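Local coordinates for head completion protein gp6 (Enterobacteria phage HK97, PDB 3JVO), which completes the phage head as a thirteen-membered ring of the head-tail connector, binding the portal protein and gp7 around an open channel for DNA ejection, at residues G[28-31]-G[32-36]. Residues are numbered along the deposited sequence; the frame is centred on the assembly and turned at random.
Sequences LITL and YAQAA
Tyr32 lies back along its own helix against Leu28, one turn earlier, the i to i+4 spacing that brings side chains onto the same flank. The leucine reaches the outer half of the ring: CG sits 3.7 Å from Tyr32 CZ, and CD2 comes within 3.5 Å of Tyr32 OH. With CG of Tyr32 beside its backbone N (chi1 -68°), the ring swings toward the preceding turn, where Leu28 O lies over one face, 3.6 Å above the ring plane and offset toward the rim. Leu28 O also accepts a hydrogen bond from Tyr32 N, 3.0 Å away. Tyrosine suits this buried place because its ring supplies apolar surface while its hydroxyl hydrogen-bonds Gln17 of a neighbouring subunit. Leucine gives position 31 an apolar side chain for both the ring, with Leu31 CD2 4.3 Å from Tyr32 CD1, and Leu64 of the neighbouring subunit. On the more polar flank, threonine offers two different groups: Thr30 CG2 meets Gln34 NE2 at 3.6 Å, while Thr30 OG1 hydrogen-bonds Asp26 O, one turn earlier. Regular backbone bonds, such as Ala35 N to Leu31 O at 2.9 Å, fix the helical spacing behind both pairs. Within helix 26-44, the two turns rest on helix 57-72 through Tyr32 on Phe67 and Met70, and on helix 11-17 through Ile29 on Leu11 and the small Ala33 on Phe14.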
ATOM      1  N   LEU G  28       8.951 -13.017  42.443  1.00 29.11           N
ATOM      2  CA  LEU G  28       9.112 -12.819  41.001  1.00 28.39           C
ATOM      3  C   LEU G  28       9.680 -11.435  40.657  1.00 27.99           C
ATOM      4  O   LEU G  28      10.677 -11.312  39.914  1.00 27.24           O
ATOM      5  CB  LEU G  28       7.780 -13.041  40.281  1.00 27.97           C
ATOM      6  CG  LEU G  28       7.888 -12.982  38.751  1.00 28.22           C
ATOM      7  CD1 LEU G  28       8.616 -14.175  38.186  1.00 24.16           C
ATOM      8  CD2 LEU G  28       6.476 -12.896  38.185  1.00 27.63           C
ATOM      9  N   ILE G  29       9.057 -10.397  41.209  1.00 28.27           N
ATOM     10  CA  ILE G  29       9.512  -9.009  40.997  1.00 29.24           C
ATOM     11  C   ILE G  29      10.983  -8.820  41.398  1.00 28.99           C
ATOM     12  O   ILE G  29      11.780  -8.205  40.660  1.00 28.98           O
ATOM     13  CB  ILE G  29       8.583  -7.997  41.720  1.00 29.24           C
ATOM     14  CG1 ILE G  29       7.226  -7.955  40.995  1.00 30.31           C
ATOM     15  CG2 ILE G  29       9.249  -6.619  41.797  1.00 29.36           C
ATOM     16  CD1 ILE G  29       6.130  -7.244  41.782  1.00 31.30           C
ATOM     17  N   THR G  30      11.339  -9.376  42.556  1.00 29.06           N
ATOM     18  CA  THR G  30      12.732  -9.379  43.027  1.00 29.42           C
ATOM     19  C   THR G  30      13.682 -10.047  42.030  1.00 29.06           C
ATOM     20  O   THR G  30      14.804  -9.545  41.806  1.00 29.13           O
ATOM     21  CB  THR G  30      12.866 -10.012  44.436  1.00 29.20           C
ATOM     22  OG1 THR G  30      12.074  -9.250  45.364  1.00 31.48           O
ATOM     23  CG2 THR G  30      14.326 -10.032  44.914  1.00 28.77           C
ATOM     24  N   LEU G  31      13.235 -11.146  41.411  1.00 28.15           N
ATOM     25  CA  LEU G  31      14.049 -11.843  40.413  1.00 27.40           C
ATOM     26  C   LEU G  31      14.282 -10.962  39.172  1.00 26.31           C
ATOM     27  O   LEU G  31      15.405 -10.888  38.637  1.00 25.86           O
ATOM     28  CB  LEU G  31      13.413 -13.196  40.046  1.00 27.74           C
ATOM     29  CG  LEU G  31      14.155 -14.115  39.068  1.00 31.16           C
ATOM     30  CD1 LEU G  31      13.560 -15.553  38.978  1.00 28.02           C
ATOM     31  CD2 LEU G  31      14.216 -13.477  37.637  1.00 34.99           C
ATOM     32  N   TYR G  32      13.239 -10.268  38.728  1.00 24.90           N
ATOM     33  CA  TYR G  32      13.363  -9.361  37.593  1.00 24.90           C
ATOM     34  C   TYR G  32      14.329  -8.212  37.917  1.00 24.58           C
ATOM     35  O   TYR G  32      15.132  -7.812  37.081  1.00 24.96           O
ATOM     36  CB  TYR G  32      12.008  -8.749  37.219  1.00 24.88           C
ATOM     37  CG  TYR G  32      10.957  -9.696  36.643  1.00 23.72           C
ATOM     38  CD1 TYR G  32      11.310 -10.836  35.931  1.00 23.00           C
ATOM     39  CD2 TYR G  32       9.597  -9.421  36.816  1.00 23.62           C
ATOM     40  CE1 TYR G  32      10.326 -11.699  35.395  1.00 23.99           C
ATOM     41  CE2 TYR G  32       8.605 -10.275  36.298  1.00 22.54           C
ATOM     42  CZ  TYR G  32       8.967 -11.392  35.584  1.00 24.22           C
ATOM     43  OH  TYR G  32       7.971 -12.217  35.069  1.00 25.16           O
ATOM     44  N   ALA G  33      14.219  -7.684  39.125  1.00 24.41           N
ATOM     45  CA  ALA G  33      15.065  -6.583  39.591  1.00 24.45           C
ATOM     46  C   ALA G  33      16.522  -7.026  39.611  1.00 25.42           C
ATOM     47  O   ALA G  33      17.399  -6.292  39.165  1.00 25.39           O
ATOM     48  CB  ALA G  33      14.629  -6.119  40.964  1.00 23.22           C
ATOM     49  N   GLN G  34      16.767  -8.235  40.129  1.00 26.21           N
ATOM     50  CA  GLN G  34      18.115  -8.784  40.203  1.00 26.47           C
ATOM     51  C   GLN G  34      18.683  -9.014  38.803  1.00 26.64           C
ATOM     52  O   GLN G  34      19.856  -8.723  38.550  1.00 25.88           O
ATOM     53  CB  GLN G  34      18.119 -10.080  41.007  1.00 26.36           C
ATOM     54  CG  GLN G  34      17.796  -9.884  42.512  1.00 27.21           C
ATOM     55  CD  GLN G  34      17.572 -11.202  43.233  1.00 29.14           C
ATOM     56  OE1 GLN G  34      17.251 -12.218  42.609  1.00 32.61           O
ATOM     57  NE2 GLN G  34      17.743 -11.196  44.559  1.00 28.29           N
ATOM     58  N   ALA G  35      17.844  -9.529  37.900  1.00 26.20           N
ATOM     59  CA  ALA G  35      18.239  -9.786  36.532  1.00 25.73           C
ATOM     60  C   ALA G  35      18.583  -8.482  35.823  1.00 26.46           C
ATOM     61  O   ALA G  35      19.573  -8.410  35.106  1.00 26.57           O
ATOM     62  CB  ALA G  35      17.139 -10.518  35.786  1.00 26.19           C
ATOM     63  N   ALA G  36      17.755  -7.455  36.007  1.00 26.19           N
ATOM     64  CA  ALA G  36      17.984  -6.165  35.359  1.00 27.20           C
ATOM     65  C   ALA G  36      19.259  -5.508  35.865  1.00 27.70           C
ATOM     66  O   ALA G  36      19.998  -4.886  35.100  1.00 27.98           O
ATOM     67  CB  ALA G  36      16.822  -5.257  35.593  1.00 26.66           C
TER